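PDB 4MR0: plasmin and fibronectin-binding protein A, which acts as a fibronectin-dependent adhesin and invasin of Streptococcus pneumoniae, also binding human plasmin, plasminogen and serum albumin. Local coordinates for residues A269-G274 with Q306-T311; G323-N328 with S357-S362; V206-T211 with P316-D321. One frame throughout, in Å; residues are numbered along the deposited sequence.

Interaction 1: residues A269-G274 with Q306-T311; sequences AIQIAG and QIEPLT. With MN (manganese (II) ion), chain G.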
# COMPACT_ATOMS: atom_id res chain seq x y z
N ALA A 269 -3.97 -0.89 -8.57
CA ALA A 269 -4.44 -2.20 -9.00
C ALA A 269 -5.75 -2.45 -8.26
O ALA A 269 -6.70 -3.01 -8.81
CB ALA A 269 -3.42 -3.27 -8.66
N ILE A 270 -5.79 -2.03 -7.00
CA ILE A 270 -6.96 -2.22 -6.17
C ILE A 270 -7.22 -1.02 -5.28
O ILE A 270 -6.30 -0.47 -4.68
CB ILE A 270 -6.79 -3.45 -5.24
CG1 ILE A 270 -6.61 -4.72 -6.07
CG2 ILE A 270 -8.00 -3.57 -4.31
CD1 ILE A 270 -6.25 -5.95 -5.24
N GLN A 271 -8.48 -0.60 -5.19
CA GLN A 271 -8.88 0.49 -4.31
C GLN A 271 -9.98 -0.09 -3.42
O GLN A 271 -10.97 -0.62 -3.91
CB GLN A 271 -9.43 1.69 -5.07
CG GLN A 271 -8.38 2.46 -5.86
CD GLN A 271 -8.99 3.59 -6.67
OE1 GLN A 271 -9.34 4.64 -6.13
NE2 GLN A 271 -9.12 3.38 -7.98
N ILE A 272 -9.77 0.02 -2.11
CA ILE A 272 -10.72 -0.48 -1.13
C ILE A 272 -11.15 0.75 -0.36
O ILE A 272 -10.38 1.31 0.41
CB ILE A 272 -10.03 -1.49 -0.17
CG1 ILE A 272 -9.48 -2.66 -0.99
CG2 ILE A 272 -11.01 -1.98 0.89
CD1 ILE A 272 -8.53 -3.57 -0.20
N ALA A 273 -12.39 1.18 -0.60
CA ALA A 273 -12.93 2.39 0.02
C ALA A 273 -14.23 2.14 0.74
O ALA A 273 -15.18 1.61 0.16
CB ALA A 273 -13.14 3.46 -1.06
N GLY A 274 -14.29 2.55 2.01
CA GLY A 274 -15.49 2.36 2.79
C GLY A 274 -15.95 0.92 2.78
O GLY A 274 -17.15 0.63 2.84
N GLN A 306 -4.66 0.63 -2.55
CA GLN A 306 -5.00 1.77 -1.73
C GLN A 306 -6.17 1.39 -0.83
O GLN A 306 -7.13 0.77 -1.27
CB GLN A 306 -5.40 2.95 -2.63
CG GLN A 306 -5.82 4.21 -1.88
CD GLN A 306 -6.19 5.34 -2.82
OE1 GLN A 306 -6.82 5.12 -3.85
NE2 GLN A 306 -5.81 6.56 -2.46
N ILE A 307 -6.05 1.74 0.44
CA ILE A 307 -7.07 1.46 1.44
C ILE A 307 -7.44 2.86 1.92
O ILE A 307 -6.63 3.55 2.54
CB ILE A 307 -6.50 0.62 2.59
CG1 ILE A 307 -5.94 -0.69 2.02
CG2 ILE A 307 -7.58 0.35 3.64
CD1 ILE A 307 -5.08 -1.47 3.02
N GLU A 308 -8.67 3.27 1.66
CA GLU A 308 -9.06 4.63 1.99
C GLU A 308 -10.51 4.75 2.44
O GLU A 308 -11.29 3.81 2.33
CB GLU A 308 -8.88 5.48 0.74
CG GLU A 308 -9.88 5.05 -0.36
CD GLU A 308 -9.50 5.52 -1.75
OE1 GLU A 308 -9.05 6.68 -1.90
OE2 GLU A 308 -9.68 4.73 -2.70
N PRO A 309 -10.87 5.93 2.98
CA PRO A 309 -12.26 6.14 3.41
C PRO A 309 -13.01 6.43 2.11
O PRO A 309 -12.39 6.70 1.08
CB PRO A 309 -12.16 7.35 4.34
CG PRO A 309 -10.96 8.09 3.83
CD PRO A 309 -9.98 6.97 3.53
N LEU A 310 -14.34 6.38 2.15
CA LEU A 310 -15.13 6.59 0.95
C LEU A 310 -15.56 8.04 0.72
O LEU A 310 -16.52 8.53 1.33
CB LEU A 310 -16.35 5.66 0.99
CG LEU A 310 -17.26 5.54 -0.24
CD1 LEU A 310 -16.46 5.11 -1.46
CD2 LEU A 310 -18.36 4.52 0.07
N THR A 311 -14.83 8.72 -0.17
CA THR A 311 -15.13 10.11 -0.54
C THR A 311 -15.04 10.22 -2.05
O THR A 311 -14.43 9.38 -2.71
CB THR A 311 -14.11 11.11 0.08
OG1 THR A 311 -12.82 10.93 -0.54
CG2 THR A 311 -13.99 10.90 1.59
MN MN G . -8.79 6.03 -4.37
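Gln271, Gln306 and Glu308 converge on one manganese ion from two parallel strands, 270-273 and 306-308. The two glutamines lie side by side and point the same way, their amide planes 36° apart, and each gives its carbonyl oxygen to the metal: Gln271 OE1 at 2.3 Å and Gln306 OE1 at 2.2 Å. Their chains leave the backbone differently, Gln306 with CG anti to the backbone N (chi1 178°) and Gln271 with CG anti to the carbonyl carbon, yet both then run extended and bring their amide oxygens to the ion. Glu308 grips the ion with both oxygens, unevenly, OE2 at 2.3 Å and OE1 at 2.6 Å. Gly314 O adds a further ligand, and Gln271 NE2 is hydrogen-bonded to Tyr317 OH, which fixes the rotation of that amide. The cation probably offsets the repulsion between oxygens held this close together.

Beneath the ion the backbones belong to successive coils of a parallel beta-helix of the pectate lyase-like type. Gln306 N to Ile270 O, Ile272 N to Gln306 O and Glu308 N to Ile272 O are all 2.9 Å long and nearly straight. On the sheet face away from the metal, Ile272 and Ile307 are stacked in register but meet loosely, CD1 of Ile272 lying 4.5 Å from CG1 of Ile307; Val329, further along the same coil as Ile307, touches both. The pairing also slackens where the strands end, as Gly274 N reaches Glu308 O at 3.3 Å. There Leu310 CD1 closes against Ala273 CB at 3.7 Å, still away from solvent, while Ser326 OG bonds to Glu308 O and Ile272 O.

Interaction 2: residues G323-N328 with S357-S362; sequences GKKSEN and STQNPS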
# COMPACT_ATOMS: atom_id res chain seq x y z
N GLY A 323 -17.21 9.98 3.90
CA GLY A 323 -15.99 9.51 4.55
C GLY A 323 -16.04 8.19 5.30
O GLY A 323 -15.27 7.99 6.25
N LYS A 324 -16.92 7.28 4.89
CA LYS A 324 -17.04 5.97 5.54
C LYS A 324 -15.66 5.28 5.52
O LYS A 324 -14.99 5.24 4.50
CB LYS A 324 -18.06 5.12 4.78
CG LYS A 324 -18.42 3.80 5.43
CD LYS A 324 -19.45 3.07 4.59
CE LYS A 324 -19.88 1.78 5.26
NZ LYS A 324 -18.72 0.87 5.46
N LYS A 325 -15.25 4.74 6.66
CA LYS A 325 -13.94 4.09 6.73
C LYS A 325 -13.95 2.68 6.18
O LYS A 325 -15.01 2.08 5.97
CB LYS A 325 -13.46 4.03 8.18
CG LYS A 325 -14.20 3.01 9.05
CD LYS A 325 -13.53 2.90 10.42
CE LYS A 325 -14.28 1.97 11.36
NZ LYS A 325 -13.59 1.91 12.69
N SER A 326 -12.75 2.17 5.91
CA SER A 326 -12.57 0.79 5.48
C SER A 326 -12.18 0.17 6.82
O SER A 326 -11.58 0.84 7.66
CB SER A 326 -11.44 0.66 4.46
OG SER A 326 -11.91 1.02 3.18
N GLU A 327 -12.50 -1.09 7.02
CA GLU A 327 -12.24 -1.70 8.31
C GLU A 327 -11.99 -3.20 8.16
O GLU A 327 -12.61 -3.84 7.32
CB GLU A 327 -13.45 -1.42 9.20
CG GLU A 327 -13.56 -2.19 10.49
CD GLU A 327 -14.88 -1.90 11.19
OE1 GLU A 327 -15.79 -1.33 10.55
OE2 GLU A 327 -15.01 -2.26 12.38
N ASN A 328 -11.09 -3.74 8.97
CA ASN A 328 -10.75 -5.15 8.89
C ASN A 328 -10.26 -5.51 7.49
O ASN A 328 -10.82 -6.39 6.83
CB ASN A 328 -11.96 -6.03 9.26
CG ASN A 328 -12.57 -5.66 10.60
OD1 ASN A 328 -11.92 -5.06 11.46
ND2 ASN A 328 -13.84 -6.04 10.80
N SER A 357 -13.33 15.31 7.77
CA SER A 357 -14.55 14.62 7.37
C SER A 357 -14.42 13.14 6.98
O SER A 357 -15.40 12.52 6.59
CB SER A 357 -15.21 15.37 6.20
OG SER A 357 -15.53 16.69 6.59
N THR A 358 -13.21 12.58 7.06
CA THR A 358 -13.03 11.17 6.72
C THR A 358 -12.74 10.36 7.97
O THR A 358 -12.02 10.82 8.86
CB THR A 358 -11.86 10.95 5.73
OG1 THR A 358 -10.63 11.35 6.35
CG2 THR A 358 -12.08 11.74 4.44
N GLN A 359 -13.31 9.16 8.06
CA GLN A 359 -13.07 8.30 9.20
C GLN A 359 -11.88 7.40 8.83
O GLN A 359 -11.86 6.78 7.77
CB GLN A 359 -14.31 7.45 9.50
CG GLN A 359 -14.23 6.63 10.80
CD GLN A 359 -13.97 7.49 12.04
OE1 GLN A 359 -14.71 8.43 12.33
NE2 GLN A 359 -12.92 7.14 12.79
N ASN A 360 -10.88 7.36 9.71
CA ASN A 360 -9.67 6.58 9.49
C ASN A 360 -9.87 5.08 9.29
O ASN A 360 -10.54 4.42 10.10
CB ASN A 360 -8.70 6.77 10.66
CG ASN A 360 -8.03 8.15 10.67
OD1 ASN A 360 -8.45 9.07 9.97
ND2 ASN A 360 -6.98 8.28 11.47
N PRO A 361 -9.33 4.51 8.19
CA PRO A 361 -9.49 3.07 8.01
C PRO A 361 -8.85 2.42 9.25
O PRO A 361 -7.79 2.86 9.69
CB PRO A 361 -8.69 2.80 6.74
CG PRO A 361 -8.99 4.04 5.91
CD PRO A 361 -8.88 5.16 6.95
N SER A 362 -9.48 1.38 9.80
CA SER A 362 -8.94 0.75 11.01
C SER A 362 -8.84 -0.77 10.94
O SER A 362 -9.55 -1.42 10.18
CB SER A 362 -9.79 1.17 12.23
OG SER A 362 -11.12 0.69 12.13
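Residues 323-328 and 357-362 run alongside each other in the same direction, only 3° apart end to end, and pair in a constant register from Gly323 with Thr358 to Glu327 with Ser362. Gln359 N donates to Gly323 O at one end; at the other, Ser362 N reaches Ser326 O at 3.0 Å and Asn328 N reaches Ser362 O. Between them stands Pro361, which has no N-H to give; its CA makes a 3.1 Å C-H...O contact to Ser326 O.

Lys325 spans this middle stretch. Its CG sits between the backbone N and the carbonyl carbon (chi1 73°), and the extended chain beyond passes over the neighbouring segment, CB at 3.2 Å from Gln359 O and CD at 3.4 Å from Asn360 O. Gln359 lies beside it, pointing the same way, its CG 3.8 Å from Lys325 CB. The ammonium NZ ends on Ser362 OG at 2.8 Å. Backbone hydrogen bonds of Glu327 with Ser275 and Asn277 tie this pair to the preceding coil of the beta-helix.

These segments lead into strands 329-337 and 364-372, so the contact joins two consecutive coils at a corner. Ser362 OG accepts a hydrogen bond from Lys325 NZ, so its own hydrogen must point elsewhere; the carbonyls of Gln359 and Asn360 lie against the aliphatic part of the lysine, and the serine hydroxyl is the partner of its ammonium group in this contact.

Interaction 3: residues V206-T211 with P316-D321; sequences VEWGPT and PYALND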
# COMPACT_ATOMS: atom_id res chain seq x y z
N VAL A 206 -23.58 7.63 -9.58
CA VAL A 206 -24.72 7.34 -8.73
C VAL A 206 -24.20 6.88 -7.38
O VAL A 206 -23.02 6.55 -7.23
CB VAL A 206 -25.62 6.22 -9.32
CG1 VAL A 206 -26.25 6.68 -10.63
CG2 VAL A 206 -24.79 4.96 -9.54
N GLU A 207 -25.08 6.87 -6.38
CA GLU A 207 -24.71 6.42 -5.05
C GLU A 207 -24.58 4.90 -5.10
O GLU A 207 -25.41 4.22 -5.70
CB GLU A 207 -25.82 6.81 -4.06
CG GLU A 207 -25.52 6.46 -2.61
CD GLU A 207 -24.66 7.49 -1.91
OE1 GLU A 207 -24.27 8.50 -2.54
OE2 GLU A 207 -24.36 7.29 -0.71
N TRP A 208 -23.52 4.36 -4.49
CA TRP A 208 -23.33 2.91 -4.47
C TRP A 208 -23.96 2.34 -3.20
O TRP A 208 -23.60 2.74 -2.09
CB TRP A 208 -21.83 2.55 -4.49
CG TRP A 208 -21.19 2.63 -5.84
CD1 TRP A 208 -21.67 3.28 -6.94
CD2 TRP A 208 -19.90 2.09 -6.22
NE1 TRP A 208 -20.77 3.18 -7.98
CE2 TRP A 208 -19.69 2.46 -7.58
CE3 TRP A 208 -18.94 1.32 -5.56
CZ2 TRP A 208 -18.52 2.10 -8.27
CZ3 TRP A 208 -17.78 0.97 -6.26
CH2 TRP A 208 -17.59 1.35 -7.60
N GLY A 209 -24.90 1.42 -3.35
CA GLY A 209 -25.52 0.82 -2.18
C GLY A 209 -24.57 -0.24 -1.64
O GLY A 209 -23.58 -0.56 -2.30
N PRO A 210 -24.83 -0.79 -0.45
CA PRO A 210 -23.95 -1.82 0.11
C PRO A 210 -24.01 -3.14 -0.66
O PRO A 210 -25.07 -3.53 -1.15
CB PRO A 210 -24.45 -1.96 1.55
CG PRO A 210 -25.91 -1.64 1.42
CD PRO A 210 -25.90 -0.45 0.50
N THR A 211 -22.87 -3.81 -0.76
CA THR A 211 -22.78 -5.10 -1.43
C THR A 211 -22.00 -5.99 -0.48
O THR A 211 -21.36 -5.49 0.46
CB THR A 211 -22.01 -5.02 -2.77
OG1 THR A 211 -20.74 -4.39 -2.57
CG2 THR A 211 -22.82 -4.24 -3.80
N PRO A 316 -13.83 8.61 -7.02
CA PRO A 316 -14.66 9.33 -8.00
C PRO A 316 -15.62 8.50 -8.84
O PRO A 316 -16.30 9.03 -9.71
CB PRO A 316 -13.62 10.05 -8.86
CG PRO A 316 -12.49 9.06 -8.89
CD PRO A 316 -12.41 8.60 -7.45
N TYR A 317 -15.71 7.21 -8.54
CA TYR A 317 -16.58 6.30 -9.29
C TYR A 317 -18.02 6.30 -8.80
O TYR A 317 -18.90 5.74 -9.45
CB TYR A 317 -16.01 4.89 -9.22
CG TYR A 317 -14.51 4.90 -9.33
CD1 TYR A 317 -13.88 5.33 -10.50
CD2 TYR A 317 -13.70 4.59 -8.23
CE1 TYR A 317 -12.50 5.45 -10.58
CE2 TYR A 317 -12.32 4.71 -8.29
CZ TYR A 317 -11.73 5.15 -9.47
OH TYR A 317 -10.37 5.31 -9.54
N ALA A 318 -18.26 6.91 -7.64
CA ALA A 318 -19.59 6.96 -7.06
C ALA A 318 -19.84 8.30 -6.38
O ALA A 318 -18.93 9.13 -6.25
CB ALA A 318 -19.77 5.82 -6.07
N LEU A 319 -21.08 8.50 -5.93
CA LEU A 319 -21.47 9.74 -5.26
C LEU A 319 -21.21 9.72 -3.75
O LEU A 319 -21.21 10.78 -3.12
CB LEU A 319 -22.95 10.03 -5.50
CG LEU A 319 -23.36 10.46 -6.90
CD1 LEU A 319 -24.86 10.66 -6.92
CD2 LEU A 319 -22.62 11.74 -7.31
N ASN A 320 -21.00 8.54 -3.18
CA ASN A 320 -20.76 8.42 -1.73
C ASN A 320 -19.69 9.42 -1.31
O ASN A 320 -18.57 9.38 -1.82
CB ASN A 320 -20.32 7.00 -1.38
CG ASN A 320 -21.34 5.96 -1.79
OD1 ASN A 320 -21.78 5.14 -0.98
ND2 ASN A 320 -21.72 5.98 -3.06
N ASP A 321 -20.02 10.29 -0.36
CA ASP A 321 -19.07 11.30 0.06
C ASP A 321 -19.07 11.60 1.57
O ASP A 321 -18.72 12.71 1.97
CB ASP A 321 -19.36 12.58 -0.74
CG ASP A 321 -18.18 13.52 -0.81
OD1 ASP A 321 -17.02 13.06 -0.94
OD2 ASP A 321 -18.41 14.75 -0.78
O HOH W 1 -21.39 5.97 -10.54
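Ala318 CB sits over one face of the Trp208 indole, 3.3 Å from the centroid of the five-membered ring and 12° off its normal, a CH-pi contact directed squarely at the pyrrole half. Tyr317 CB approaches the benzo half, at 3.9 Å from Trp208 CZ2. Next to this pair, Leu319 N donates to Val206 O at 3.0 Å, although the donor stands well above the carbonyl plane. The Leu319 side chain lies against the same backbone, its CG 3.7 Å from Val206 C. Glu207 bends at its second torsion (chi2 83°), and its carboxylate is stacked on the Asn320 amide with the planes 10° apart. A water bridges the two loops, accepting from Val206 N at 2.9 Å and donating to Tyr317 O at 2.7 Å.

A second shell sets these groups. Trp208 NE1 is hydrogen-bonded to Leu198 O, and Phe315 packs edge-to-face with both Trp208 and Tyr317. The hydroxyl end of Tyr317 reaches the manganese site, where Gln271 is its partner.

Both segments are loops that depart from the parallel beta-helix, one leading into strand 211-217 and the other lying between strands 306-308 and 329-337, so the contact ties together coils well separated in sequence. A methyl on the indole face and a backbone hydrogen bond join the loops directly, while the bridging water makes solvent part of the join: the buried indole anchors the inner part, and Val206 and Glu207 remain exposed at the outer part.

Overall arrangement
Interaction 1 is the core contact, wholly buried and built on regular strand pairing with a metal; interactions 2 and 3 are partly exposed and join loops. Interactions 1 and 2 both link neighbouring coils by parallel backbone pairing, and they touch each other, Leu310 N approaching Lys324 O at 2.7 Å. Where interaction 1 uses oxygen ligands around a cation, interaction 2 relies on a lysine and a serine nearer the surface. Interaction 3 reaches much farther along the chain and encloses interaction 1 within its loop, replacing strand pairing with indole and water-mediated contacts. The run from 306 to 328 supplies one segment to each contact, successively as strand, loop and corner.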